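Local structure of arginine kinase (Anthopleura japonica, 4RF6) at residues S32-Y37 / V72-G77; I61-V66 / D199-A204; H114-D119 / C347-Y352; E446-P451 / C630-G635; N456-D461 / R690-S695. The protein catalyses the reversible transfer of a phosphoryl group from ATP to L-arginine, giving N(omega)-phospho-L-arginine and ADP, with two phosphagen kinase repeats in one chain. One frame throughout, in Å; residues are numbered along the deposited sequence.

Contact 1: S32-Y37 / V72-G77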
# COMPACT_ATOMS: atom_id res chain seq x y z
N SER A 32 31.10 6.56 -19.56
CA SER A 32 30.70 5.36 -20.30
C SER A 32 31.76 4.28 -20.19
O SER A 32 32.93 4.51 -20.48
CB SER A 32 30.45 5.69 -21.77
OG SER A 32 30.22 4.52 -22.53
N LEU A 33 31.34 3.09 -19.75
CA LEU A 33 32.26 1.98 -19.58
C LEU A 33 32.77 1.46 -20.92
O LEU A 33 33.93 1.03 -21.02
CB LEU A 33 31.64 0.86 -18.74
CG LEU A 33 31.36 1.26 -17.28
CD1 LEU A 33 30.92 0.08 -16.42
CD2 LEU A 33 32.59 1.92 -16.68
N VAL A 34 31.93 1.49 -21.95
CA VAL A 34 32.38 1.06 -23.27
C VAL A 34 33.40 2.04 -23.86
O VAL A 34 34.37 1.63 -24.49
CB VAL A 34 31.20 0.81 -24.26
CG1 VAL A 34 30.44 2.11 -24.56
CG2 VAL A 34 31.72 0.20 -25.56
N LYS A 35 33.19 3.33 -23.62
CA LYS A 35 34.14 4.35 -24.06
C LYS A 35 35.46 4.14 -23.32
O LYS A 35 36.54 4.23 -23.90
CB LYS A 35 33.61 5.76 -23.78
CG LYS A 35 34.72 6.80 -23.61
CD LYS A 35 34.21 8.21 -23.84
CE LYS A 35 35.36 9.17 -24.09
NZ LYS A 35 34.88 10.44 -24.71
N LYS A 36 35.34 3.86 -22.03
CA LYS A 36 36.50 3.71 -21.16
C LYS A 36 37.36 2.49 -21.53
O LYS A 36 38.59 2.53 -21.41
CB LYS A 36 36.04 3.62 -19.70
CG LYS A 36 37.17 3.70 -18.69
CD LYS A 36 36.66 3.70 -17.25
CE LYS A 36 35.85 4.95 -16.94
NZ LYS A 36 35.49 5.03 -15.49
N TYR A 37 36.73 1.42 -22.01
CA TYR A 37 37.46 0.17 -22.21
C TYR A 37 37.50 -0.39 -23.64
O TYR A 37 38.26 -1.32 -23.91
CB TYR A 37 36.97 -0.89 -21.23
CG TYR A 37 37.18 -0.47 -19.80
CD1 TYR A 37 38.45 -0.38 -19.27
CD2 TYR A 37 36.10 -0.13 -18.99
CE1 TYR A 37 38.66 0.01 -17.97
CE2 TYR A 37 36.29 0.26 -17.69
CZ TYR A 37 37.57 0.33 -17.18
OH TYR A 37 37.77 0.72 -15.88
N VAL A 72 26.87 2.09 -19.09
CA VAL A 72 27.66 0.90 -19.38
C VAL A 72 27.94 0.78 -20.89
O VAL A 72 29.08 0.93 -21.33
CB VAL A 72 26.96 -0.37 -18.88
CG1 VAL A 72 27.80 -1.59 -19.16
CG2 VAL A 72 26.68 -0.25 -17.38
N GLY A 73 26.89 0.51 -21.67
CA GLY A 73 27.00 0.55 -23.12
C GLY A 73 27.37 -0.73 -23.85
O GLY A 73 27.67 -0.68 -25.05
N VAL A 74 27.37 -1.86 -23.15
CA VAL A 74 27.51 -3.16 -23.82
C VAL A 74 26.46 -4.15 -23.31
O VAL A 74 26.02 -4.07 -22.16
CB VAL A 74 28.91 -3.78 -23.65
CG1 VAL A 74 29.99 -2.81 -24.10
CG2 VAL A 74 29.14 -4.21 -22.22
N TYR A 75 26.06 -5.07 -24.19
CA TYR A 75 25.22 -6.19 -23.80
C TYR A 75 25.86 -7.46 -24.36
O TYR A 75 26.49 -7.43 -25.42
CB TYR A 75 23.80 -6.04 -24.36
CG TYR A 75 23.01 -4.88 -23.77
CD1 TYR A 75 23.17 -3.59 -24.25
CD2 TYR A 75 22.09 -5.09 -22.75
CE1 TYR A 75 22.45 -2.54 -23.73
CE2 TYR A 75 21.36 -4.04 -22.21
CZ TYR A 75 21.55 -2.76 -22.71
OH TYR A 75 20.83 -1.71 -22.19
N ALA A 76 25.71 -8.57 -23.64
CA ALA A 76 26.24 -9.86 -24.11
C ALA A 76 25.15 -10.64 -24.84
O ALA A 76 24.06 -10.85 -24.30
CB ALA A 76 26.77 -10.66 -22.95
N GLY A 77 25.44 -11.07 -26.07
CA GLY A 77 24.45 -11.78 -26.85
C GLY A 77 24.31 -13.21 -26.37
O GLY A 77 23.29 -13.87 -26.60
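Val34 meets the run Val72-Val74 where the short helix 33-37 of the phosphagen kinase N-terminal domain docks its first turn on the loop 72-77, whose residues 72-75 belong to the arginine-binding loop by similarity. Followed outward, the Val34 side chain rests CB and CG1 against Val72 O and reaches Val74 with CG2. Its CB lies 3.6 Å from Val72 O. CG1, turned between the backbone N and the carbonyl carbon (chi1 64°), sits 3.7 Å from Val72 O, with Gly73 O next nearest at 4.0 Å from Val34 CG1. CG2, anti to the backbone N, reaches Val74 CG1 at 3.8 Å, and the two valines cross obliquely, backed by Ile61 of helix 57-66. Gly73 has positive phi. Leu33 CB also packs 3.6 Å from Val72 O. Helix 33-37 begins at Ser32, its N-cap, whose OG takes a weak bond from Lys35 N. The N-H of Val34, in the first turn, turns instead to the loop: Val34 N donates to Val72 O at 3.0 Å, bent at the hydrogen (136°) though nearly in line with the carbonyl (C=O...N 170°).

Contact 2: I61-V66 / D199-A204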
# COMPACT_ATOMS: atom_id res chain seq x y z
N ILE A 61 28.67 -4.00 -28.54
CA ILE A 61 28.91 -2.61 -28.20
C ILE A 61 27.91 -1.66 -28.84
O ILE A 61 27.94 -0.46 -28.57
CB ILE A 61 30.32 -2.15 -28.61
CG1 ILE A 61 30.45 -2.14 -30.13
CG2 ILE A 61 31.39 -3.03 -27.95
CD1 ILE A 61 31.74 -1.50 -30.63
N ASN A 62 27.03 -2.18 -29.69
CA ASN A 62 26.17 -1.33 -30.51
C ASN A 62 25.35 -0.31 -29.73
O ASN A 62 25.27 0.86 -30.12
CB ASN A 62 25.25 -2.15 -31.42
CG ASN A 62 24.55 -1.29 -32.46
OD1 ASN A 62 25.20 -0.55 -33.21
ND2 ASN A 62 23.22 -1.35 -32.50
N SER A 63 24.73 -0.74 -28.64
CA SER A 63 23.85 0.15 -27.88
C SER A 63 24.62 1.34 -27.30
O SER A 63 24.11 2.46 -27.27
CB SER A 63 23.14 -0.61 -26.77
OG SER A 63 22.21 0.23 -26.11
N GLY A 64 25.85 1.08 -26.87
CA GLY A 64 26.68 2.12 -26.29
C GLY A 64 27.19 3.15 -27.28
O GLY A 64 27.63 4.24 -26.89
N VAL A 65 27.16 2.81 -28.57
CA VAL A 65 27.55 3.75 -29.62
C VAL A 65 26.33 4.51 -30.12
O VAL A 65 26.39 5.72 -30.35
CB VAL A 65 28.23 3.04 -30.80
CG1 VAL A 65 28.82 4.07 -31.76
CG2 VAL A 65 29.32 2.10 -30.31
N VAL A 66 25.22 3.79 -30.28
CA VAL A 66 23.95 4.40 -30.67
C VAL A 66 23.52 5.39 -29.60
O VAL A 66 23.12 6.52 -29.90
CB VAL A 66 22.85 3.34 -30.86
CG1 VAL A 66 21.47 4.00 -31.00
CG2 VAL A 66 23.15 2.47 -32.08
N ASP A 199 13.11 0.32 -24.80
CA ASP A 199 13.53 1.67 -25.20
C ASP A 199 14.72 1.66 -26.17
O ASP A 199 15.14 0.60 -26.63
CB ASP A 199 13.84 2.54 -23.97
CG ASP A 199 14.94 1.96 -23.09
OD1 ASP A 199 15.76 1.15 -23.58
OD2 ASP A 199 14.99 2.34 -21.90
N ARG A 200 15.26 2.84 -26.45
CA ARG A 200 16.35 2.99 -27.41
C ARG A 200 17.57 2.15 -27.05
O ARG A 200 18.32 1.73 -27.94
CB ARG A 200 16.75 4.46 -27.56
CG ARG A 200 17.11 5.16 -26.25
CD ARG A 200 17.39 6.64 -26.47
NE ARG A 200 17.57 7.38 -25.22
CZ ARG A 200 18.76 7.67 -24.69
NH1 ARG A 200 19.88 7.28 -25.29
NH2 ARG A 200 18.83 8.35 -23.56
N PHE A 201 17.77 1.91 -25.76
CA PHE A 201 18.91 1.12 -25.30
C PHE A 201 18.74 -0.36 -25.66
O PHE A 201 19.67 -0.99 -26.17
CB PHE A 201 19.11 1.28 -23.79
CG PHE A 201 19.49 2.68 -23.37
CD1 PHE A 201 20.83 3.07 -23.34
CD2 PHE A 201 18.52 3.60 -23.00
CE1 PHE A 201 21.19 4.35 -22.96
CE2 PHE A 201 18.87 4.89 -22.61
CZ PHE A 201 20.21 5.26 -22.59
N LEU A 202 17.56 -0.91 -25.40
CA LEU A 202 17.26 -2.31 -25.73
C LEU A 202 17.14 -2.50 -27.24
O LEU A 202 17.58 -3.53 -27.79
CB LEU A 202 15.98 -2.76 -25.04
CG LEU A 202 15.96 -2.62 -23.52
CD1 LEU A 202 14.74 -3.31 -22.93
CD2 LEU A 202 17.23 -3.18 -22.91
N GLU A 203 16.54 -1.52 -27.90
CA GLU A 203 16.44 -1.51 -29.35
C GLU A 203 17.82 -1.70 -30.00
O GLU A 203 18.02 -2.61 -30.80
CB GLU A 203 15.80 -0.20 -29.83
CG GLU A 203 15.73 -0.04 -31.34
CD GLU A 203 14.78 -1.02 -32.00
OE1 GLU A 203 13.88 -1.55 -31.31
OE2 GLU A 203 14.94 -1.26 -33.21
N ALA A 204 18.77 -0.84 -29.63
CA ALA A 204 20.10 -0.88 -30.22
C ALA A 204 20.89 -2.14 -29.82
O ALA A 204 21.86 -2.52 -30.49
CB ALA A 204 20.88 0.37 -29.86
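Ala204 packs its methyl group against Ser63 and Val66 where two helices cross: helix 57-66 of the N-terminal domain and helix 200-205 of the C-terminal catalytic domain, both in the first repeat. The short segments approach to 8.2 Å between axes, with their N-to-C directions 135° apart, nearer antiparallel than parallel. The tight part is centred on Ala204 CB, which lies 3.6 Å from Ser63 CA and 3.7 Å from Val66 CB, with both methyls of Val66 also in contact. A side chain of one carbon lets the helix backbones close in here, and the CA atoms of Ser63 and Ala204 are 4.5 Å apart.

Beside this apolar spot, two polar side chains of helix 57-66, Asn62 and Ser63, donate to carbonyls of the other helix. Asn62 CG is anti to the backbone N (chi1 -169°), and ND2 donates to Ala204 O at 2.7 Å, in the carbonyl plane on a lone pair and close to its own amide plane.

The looser side lies toward the start of helix 200-205. Arg200 has no close contact with helix 57-66; its guanidinium lies with one face over Phe201 CE2 and forms a salt bridge with Asp69. Asp199 and Glu203 are exposed, and Asp199 serves as the N-cap of its own helix, OD1 accepting from Leu202 N. Back at the buried part, Ser63, next to Tyr75, a substrate-binding residue by similarity, completes the join: its OG donates to Phe201 O at 2.8 Å, in the carbonyl plane on a lone pair.

Contact 3: H114-D119 / C347-Y352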
# COMPACT_ATOMS: atom_id res chain seq x y z
N HIS A 114 18.46 -19.49 5.31
CA HIS A 114 19.75 -18.94 5.74
C HIS A 114 19.61 -17.48 6.16
O HIS A 114 20.54 -16.89 6.73
CB HIS A 114 20.79 -19.08 4.63
CG HIS A 114 21.22 -20.49 4.37
ND1 HIS A 114 22.17 -20.82 3.43
CD2 HIS A 114 20.83 -21.66 4.93
CE1 HIS A 114 22.35 -22.13 3.42
NE2 HIS A 114 21.54 -22.66 4.32
N VAL A 115 18.45 -16.90 5.88
CA VAL A 115 18.16 -15.53 6.26
C VAL A 115 17.45 -15.49 7.61
O VAL A 115 16.49 -16.23 7.83
CB VAL A 115 17.32 -14.80 5.18
CG1 VAL A 115 16.71 -13.52 5.73
CG2 VAL A 115 18.17 -14.53 3.94
N LYS A 116 17.93 -14.64 8.50
CA LYS A 116 17.30 -14.47 9.81
C LYS A 116 16.67 -13.09 9.85
O LYS A 116 17.36 -12.09 10.08
CB LYS A 116 18.33 -14.63 10.92
CG LYS A 116 19.17 -15.91 10.81
CD LYS A 116 18.28 -17.15 10.72
CE LYS A 116 19.08 -18.44 10.88
NZ LYS A 116 19.79 -18.85 9.63
N ALA A 117 15.37 -13.02 9.60
CA ALA A 117 14.70 -11.73 9.47
C ALA A 117 13.32 -11.68 10.12
O ALA A 117 12.30 -11.74 9.43
CB ALA A 117 14.59 -11.35 8.00
N PRO A 118 13.29 -11.57 11.45
CA PRO A 118 12.01 -11.33 12.14
C PRO A 118 11.42 -10.01 11.66
O PRO A 118 12.16 -9.03 11.60
CB PRO A 118 12.42 -11.21 13.61
CG PRO A 118 13.74 -11.90 13.71
CD PRO A 118 14.42 -11.68 12.39
N ASP A 119 10.13 -9.98 11.35
CA ASP A 119 9.49 -8.80 10.75
C ASP A 119 9.80 -7.49 11.50
O ASP A 119 9.45 -7.34 12.67
CB ASP A 119 7.97 -9.01 10.64
CG ASP A 119 7.32 -8.03 9.67
OD1 ASP A 119 8.05 -7.37 8.89
OD2 ASP A 119 6.07 -7.94 9.68
N CYS A 347 22.91 -10.50 0.48
CA CYS A 347 22.31 -9.24 0.06
C CYS A 347 21.07 -8.92 0.91
O CYS A 347 20.93 -7.81 1.42
CB CYS A 347 21.95 -9.29 -1.43
SG CYS A 347 21.21 -7.76 -2.05
N VAL A 348 20.19 -9.90 1.05
CA VAL A 348 18.98 -9.74 1.86
C VAL A 348 19.29 -9.46 3.33
O VAL A 348 18.65 -8.62 3.97
CB VAL A 348 18.05 -10.96 1.73
CG1 VAL A 348 16.87 -10.85 2.67
CG2 VAL A 348 17.56 -11.12 0.29
N GLN A 349 20.28 -10.18 3.87
CA GLN A 349 20.62 -10.01 5.28
C GLN A 349 21.21 -8.62 5.54
O GLN A 349 20.88 -7.98 6.54
CB GLN A 349 21.60 -11.09 5.74
CG GLN A 349 21.64 -11.28 7.26
CD GLN A 349 20.34 -11.83 7.82
OE1 GLN A 349 20.01 -13.00 7.62
NE2 GLN A 349 19.58 -10.99 8.51
N ASP A 350 22.07 -8.16 4.63
CA ASP A 350 22.61 -6.81 4.72
C ASP A 350 21.48 -5.79 4.63
O ASP A 350 21.47 -4.78 5.33
CB ASP A 350 23.62 -6.54 3.59
CG ASP A 350 24.92 -7.28 3.77
OD1 ASP A 350 25.14 -7.83 4.87
OD2 ASP A 350 25.73 -7.30 2.82
N MET A 351 20.53 -6.07 3.75
CA MET A 351 19.38 -5.20 3.53
C MET A 351 18.56 -5.10 4.80
O MET A 351 18.14 -4.01 5.21
CB MET A 351 18.49 -5.79 2.44
CG MET A 351 17.70 -4.76 1.70
SD MET A 351 18.83 -3.74 0.75
CE MET A 351 18.00 -2.18 0.94
N TYR A 352 18.34 -6.25 5.42
CA TYR A 352 17.58 -6.34 6.66
C TYR A 352 18.32 -5.65 7.81
O TYR A 352 17.74 -4.84 8.54
CB TYR A 352 17.33 -7.81 7.00
CG TYR A 352 16.61 -8.02 8.31
CD1 TYR A 352 15.23 -7.94 8.38
CD2 TYR A 352 17.32 -8.29 9.48
CE1 TYR A 352 14.56 -8.13 9.58
CE2 TYR A 352 16.65 -8.48 10.69
CZ TYR A 352 15.28 -8.39 10.72
OH TYR A 352 14.61 -8.57 11.92
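Gln349 and Tyr352 reach from helix 344-370 of the catalytic domain to the extended loop 114-119, which leads from the N-terminal helical domain toward the central antiparallel sheet. One turn apart on the helix, they meet the loop in different ways. Across the contact Gln349 pairs its amide with the backbone of Lys116: OE1 accepts from Lys116 N at 2.8 Å, nearly straight (169°) and on a lone pair, while NE2 gives a hydrogen to Lys116 O at 2.9 Å and also has a weak bond to Asp353. The NE2 donor stands above the carbonyl plane of Lys116, 44° out of it, although the oxygen lies close to the amide plane of Gln349. The pair of bonds fixes which way round the amide sits and satisfies both backbone polar atoms of Lys116. A bend at chi2 (66°) carries CD toward the loop.

Tyr352 instead offers a face and its hydroxyl. Ala117 lies over one face of the ring in a CH-pi contact, its CA 3.7 Å from the ring centroid, with Ala117 CB 3.5 Å from Tyr352 CD1. Pro118 crosses the tyrosine side chain at about a right angle. One residue before Gln349, Val348 crosses Val115 likewise, their CG1 atoms 4.1 Å apart, and both touch Phe250 of helix 246-264. At the ring edge Tyr352 OH donates to Pro118 O, a short bond of 2.5 Å in the carbonyl plane and on a lone pair.

Contact 4: E446-P451 / C630-G635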
# COMPACT_ATOMS: atom_id res chain seq x y z
N GLU A 446 -16.02 11.96 28.88
CA GLU A 446 -17.07 12.60 29.67
C GLU A 446 -17.22 14.08 29.34
O GLU A 446 -18.25 14.69 29.65
CB GLU A 446 -16.83 12.39 31.17
CG GLU A 446 -17.03 10.94 31.63
CD GLU A 446 -16.90 10.77 33.14
OE1 GLU A 446 -16.37 11.69 33.81
OE2 GLU A 446 -17.33 9.71 33.65
N ASP A 447 -16.21 14.66 28.71
CA ASP A 447 -16.32 16.05 28.27
C ASP A 447 -17.13 16.11 26.98
O ASP A 447 -18.15 16.80 26.91
CB ASP A 447 -14.93 16.67 28.07
CG ASP A 447 -14.99 18.18 27.89
OD1 ASP A 447 -15.73 18.67 27.01
OD2 ASP A 447 -14.28 18.89 28.65
N TYR A 448 -16.68 15.37 25.96
CA TYR A 448 -17.35 15.41 24.67
C TYR A 448 -18.76 14.82 24.75
O TYR A 448 -19.66 15.29 24.06
CB TYR A 448 -16.55 14.66 23.59
CG TYR A 448 -17.26 14.66 22.24
CD1 TYR A 448 -17.12 15.73 21.36
CD2 TYR A 448 -18.10 13.61 21.87
CE1 TYR A 448 -17.77 15.75 20.14
CE2 TYR A 448 -18.77 13.62 20.65
CZ TYR A 448 -18.59 14.69 19.79
OH TYR A 448 -19.24 14.71 18.58
N HIS A 449 -18.94 13.79 25.57
CA HIS A 449 -20.23 13.12 25.65
C HIS A 449 -21.03 13.56 26.88
O HIS A 449 -21.95 12.86 27.30
CB HIS A 449 -20.06 11.59 25.65
CG HIS A 449 -19.51 11.05 24.37
ND1 HIS A 449 -20.29 10.85 23.25
CD2 HIS A 449 -18.26 10.65 24.03
CE1 HIS A 449 -19.54 10.36 22.28
NE2 HIS A 449 -18.30 10.22 22.73
N SER A 450 -20.65 14.70 27.45
CA SER A 450 -21.43 15.31 28.53
C SER A 450 -22.90 15.33 28.10
O SER A 450 -23.21 15.69 26.97
CB SER A 450 -20.93 16.74 28.79
OG SER A 450 -21.64 17.37 29.84
N PRO A 451 -23.82 14.95 29.01
CA PRO A 451 -23.68 14.69 30.45
C PRO A 451 -23.39 13.23 30.83
O PRO A 451 -23.44 12.94 32.03
CB PRO A 451 -25.06 15.08 30.97
CG PRO A 451 -25.98 14.64 29.88
CD PRO A 451 -25.22 14.85 28.58
N CYS A 630 -11.75 6.90 17.38
CA CYS A 630 -12.14 8.25 17.75
C CYS A 630 -13.21 8.19 18.84
O CYS A 630 -14.29 7.64 18.62
CB CYS A 630 -12.66 9.03 16.54
SG CYS A 630 -13.00 10.80 16.85
N PRO A 631 -12.91 8.75 20.02
CA PRO A 631 -13.81 8.74 21.17
C PRO A 631 -15.15 9.43 20.91
O PRO A 631 -16.08 9.25 21.69
CB PRO A 631 -13.02 9.50 22.25
CG PRO A 631 -11.57 9.32 21.84
CD PRO A 631 -11.60 9.36 20.34
N THR A 632 -15.26 10.21 19.83
CA THR A 632 -16.53 10.82 19.47
C THR A 632 -17.52 9.79 18.92
O THR A 632 -18.73 10.03 18.93
CB THR A 632 -16.37 11.95 18.43
OG1 THR A 632 -15.86 11.42 17.20
CG2 THR A 632 -15.44 13.02 18.94
N ASN A 633 -17.01 8.66 18.46
CA ASN A 633 -17.85 7.63 17.87
C ASN A 633 -18.17 6.46 18.80
O ASN A 633 -18.58 5.40 18.35
CB ASN A 633 -17.20 7.08 16.60
CG ASN A 633 -17.61 7.84 15.36
OD1 ASN A 633 -18.66 7.58 14.78
ND2 ASN A 633 -16.77 8.79 14.94
N LEU A 634 -17.99 6.67 20.11
CA LEU A 634 -18.30 5.63 21.09
C LEU A 634 -19.80 5.44 21.27
O LEU A 634 -20.61 6.12 20.62
CB LEU A 634 -17.63 5.97 22.42
CG LEU A 634 -16.11 5.98 22.39
CD1 LEU A 634 -15.55 6.50 23.71
CD2 LEU A 634 -15.58 4.59 22.11
N GLY A 635 -20.18 4.50 22.14
CA GLY A 635 -21.58 4.25 22.47
C GLY A 635 -22.33 3.50 21.38
O GLY A 635 -22.02 2.35 21.09
O HOH W 1 -20.95 12.59 18.30
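The C-terminal end of helix 438-448, in the N-terminal domain of the second repeat, meets the loop between strands 625-626 and 638-645 of that repeat's catalytic domain. Two consecutive aromatic residues make the contact. His449, the first residue to leave helical backbone angles, points its ring at the loop, and NE2 donates to Pro631 O at 2.6 Å with an angle of 166° at the hydrogen. The oxygen is only 2° out of the imidazole plane and the nitrogen lies in the carbonyl plane, so the two flat groups are well aligned for the bond. The ring edge also passes Thr632 O, 3.5 Å from His449 CE1.

Tyr448 receives the methyl of Thr632 on a face. Thr632 CG2 stands 3.6 Å from the ring centroid, 10° off the normal, in a CH-pi contact. Tyr448 CD2 lies over the centre of the imidazole, and His449 CD2 sits in plane at the phenol edge. A water in the Tyr448 ring plane, 2.7 Å from Tyr448 OH, makes a weak bond to Thr632 O, which also accepts from Arg691. Both aromatic side chains thus converge on Pro631 and Thr632, one through a ring N-H and one through a ring face, as an interdomain join between the helical N-terminal domain and the alpha-beta catalytic domain of a phosphagen kinase.

Contact 5: N456-D461 / R690-S695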
# COMPACT_ATOMS: atom_id res chain seq x y z
N ASN A 456 -22.20 5.37 34.75
CA ASN A 456 -23.56 4.99 34.33
C ASN A 456 -23.57 3.73 33.49
O ASN A 456 -24.53 2.95 33.51
CB ASN A 456 -24.21 6.08 33.48
CG ASN A 456 -24.33 7.40 34.20
OD1 ASN A 456 -24.54 8.44 33.56
ND2 ASN A 456 -24.22 7.39 35.51
N LYS A 457 -22.51 3.58 32.70
CA LYS A 457 -22.41 2.52 31.70
C LYS A 457 -23.46 2.65 30.60
O LYS A 457 -24.38 3.47 30.69
CB LYS A 457 -22.39 1.14 32.36
CG LYS A 457 -21.14 0.97 33.22
CD LYS A 457 -21.11 -0.33 33.99
CE LYS A 457 -19.74 -0.50 34.63
NZ LYS A 457 -19.57 -1.84 35.25
N HIS A 458 -23.30 1.85 29.56
CA HIS A 458 -24.05 2.03 28.33
C HIS A 458 -24.75 0.73 27.95
O HIS A 458 -24.20 -0.35 28.14
CB HIS A 458 -23.07 2.44 27.23
CG HIS A 458 -23.70 2.61 25.88
ND1 HIS A 458 -24.24 3.81 25.46
CD2 HIS A 458 -23.87 1.74 24.86
CE1 HIS A 458 -24.72 3.67 24.23
NE2 HIS A 458 -24.50 2.42 23.85
N THR A 459 -25.96 0.85 27.41
CA THR A 459 -26.70 -0.32 26.94
C THR A 459 -26.91 -0.29 25.42
O THR A 459 -27.55 0.62 24.90
CB THR A 459 -28.08 -0.40 27.63
OG1 THR A 459 -27.89 -0.45 29.06
CG2 THR A 459 -28.85 -1.63 27.17
N SER A 460 -26.39 -1.29 24.71
CA SER A 460 -26.62 -1.39 23.27
C SER A 460 -27.91 -2.16 23.02
O SER A 460 -28.27 -3.05 23.79
CB SER A 460 -25.44 -2.10 22.59
OG SER A 460 -24.21 -1.46 22.88
N ASP A 461 -28.62 -1.81 21.94
CA ASP A 461 -29.89 -2.46 21.61
C ASP A 461 -30.17 -2.36 20.12
O ASP A 461 -30.61 -1.32 19.63
CB ASP A 461 -31.04 -1.80 22.39
CG ASP A 461 -32.32 -2.62 22.36
OD1 ASP A 461 -32.44 -3.55 21.53
OD2 ASP A 461 -33.23 -2.32 23.16
N ARG A 690 -26.68 12.76 20.86
CA ARG A 690 -25.97 11.87 21.79
C ARG A 690 -25.66 10.50 21.21
O ARG A 690 -26.37 10.02 20.31
CB ARG A 690 -26.78 11.69 23.08
CG ARG A 690 -27.15 12.97 23.81
CD ARG A 690 -28.02 12.65 25.02
NE ARG A 690 -28.19 13.78 25.93
CZ ARG A 690 -28.83 13.72 27.09
NH1 ARG A 690 -29.36 12.57 27.49
NH2 ARG A 690 -28.93 14.80 27.86
N ARG A 691 -24.61 9.87 21.74
CA ARG A 691 -24.20 8.53 21.34
C ARG A 691 -23.97 7.61 22.53
O ARG A 691 -24.12 6.39 22.42
CB ARG A 691 -22.95 8.59 20.47
CG ARG A 691 -23.23 9.06 19.06
CD ARG A 691 -21.96 9.43 18.33
NE ARG A 691 -22.25 9.92 16.99
CZ ARG A 691 -21.35 10.48 16.20
NH1 ARG A 691 -20.10 10.64 16.62
NH2 ARG A 691 -21.70 10.90 14.98
N LEU A 692 -23.61 8.19 23.68
CA LEU A 692 -23.44 7.41 24.91
C LEU A 692 -24.58 7.64 25.90
O LEU A 692 -25.04 8.77 26.09
CB LEU A 692 -22.10 7.73 25.59
CG LEU A 692 -20.88 6.94 25.14
CD1 LEU A 692 -19.59 7.65 25.54
CD2 LEU A 692 -20.92 5.52 25.75
N GLY A 693 -25.05 6.56 26.53
CA GLY A 693 -26.06 6.67 27.56
C GLY A 693 -27.47 6.36 27.09
O GLY A 693 -28.42 6.33 27.88
N LEU A 694 -27.60 6.12 25.79
CA LEU A 694 -28.87 5.72 25.20
C LEU A 694 -28.58 4.63 24.17
O LEU A 694 -27.51 4.63 23.55
CB LEU A 694 -29.59 6.90 24.54
CG LEU A 694 -29.14 7.38 23.15
CD1 LEU A 694 -30.03 8.53 22.65
CD2 LEU A 694 -27.66 7.80 23.11
N SER A 695 -29.51 3.70 24.01
CA SER A 695 -29.29 2.60 23.08
C SER A 695 -29.61 3.04 21.65
O SER A 695 -30.17 4.12 21.44
CB SER A 695 -30.17 1.42 23.45
OG SER A 695 -31.53 1.70 23.19
O HOH W 2 -33.28 0.04 24.32
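His458 and Gly693 share the one direct hydrogen bond between these two loops: Gly693 N donates to His458 ND1 at 3.1 Å, nearly straight (168°) and 7° out of the imidazole plane. With ND1 acting as acceptor, the ring is fixed edge-on to the Leu692-Gly693 peptide. Gly693 has phi 100°, a conformation that by itself calls for glycine.

Close packing involves the same ring. Its CE1 lies 3.0 Å from Leu694 O and also near Arg691 O, so two carbonyl oxygens lie close to one ring carbon; Leu694 O, buried here, has no hydrogen-bond partner in the model. Leu692 crosses the histidine at about a right angle, its CD2 3.7 Å from His458 ND1. The loop 690-695 joins strand 683-688 of the second repeat's antiparallel sheet to helix 696-714, while 456-461 runs from the N-terminal domain toward strand 479-488. Ser695 is the N-cap of helix 696-714, and its CB packs 3.1 Å from Thr459 O and 3.5 Å from Asp461 CB.

Water-mediated and charged interactions lie at this end. One water donates to Asp461 OD2 at 2.6 Å and sits 2.7 Å from Ser695 OG; Asp461 OD2 also forms a salt bridge with Lys466.

The five contacts fall in two groups, one in each repeat of the chain. Contacts 1 and 2 have centres 10 Å apart and touch through Tyr75, packed on Ser63 and Phe201, so the predicted substrate loop rests on the interdomain helix crossing; their segments alternate along the chain. Contact 3, in the same repeat with its centre about 33 Å from that of contact 1, opens after contact 1 closes, while its segments alternate with those of contact 2. Contacts 4 and 5 also interleave, have centres 11 Å apart and meet where Arg691 NH1 probably bonds to Thr632 O. Their centres lie 68 and 74 Å from that of contact 1, as expected for tandem units with separate eight-stranded sheets.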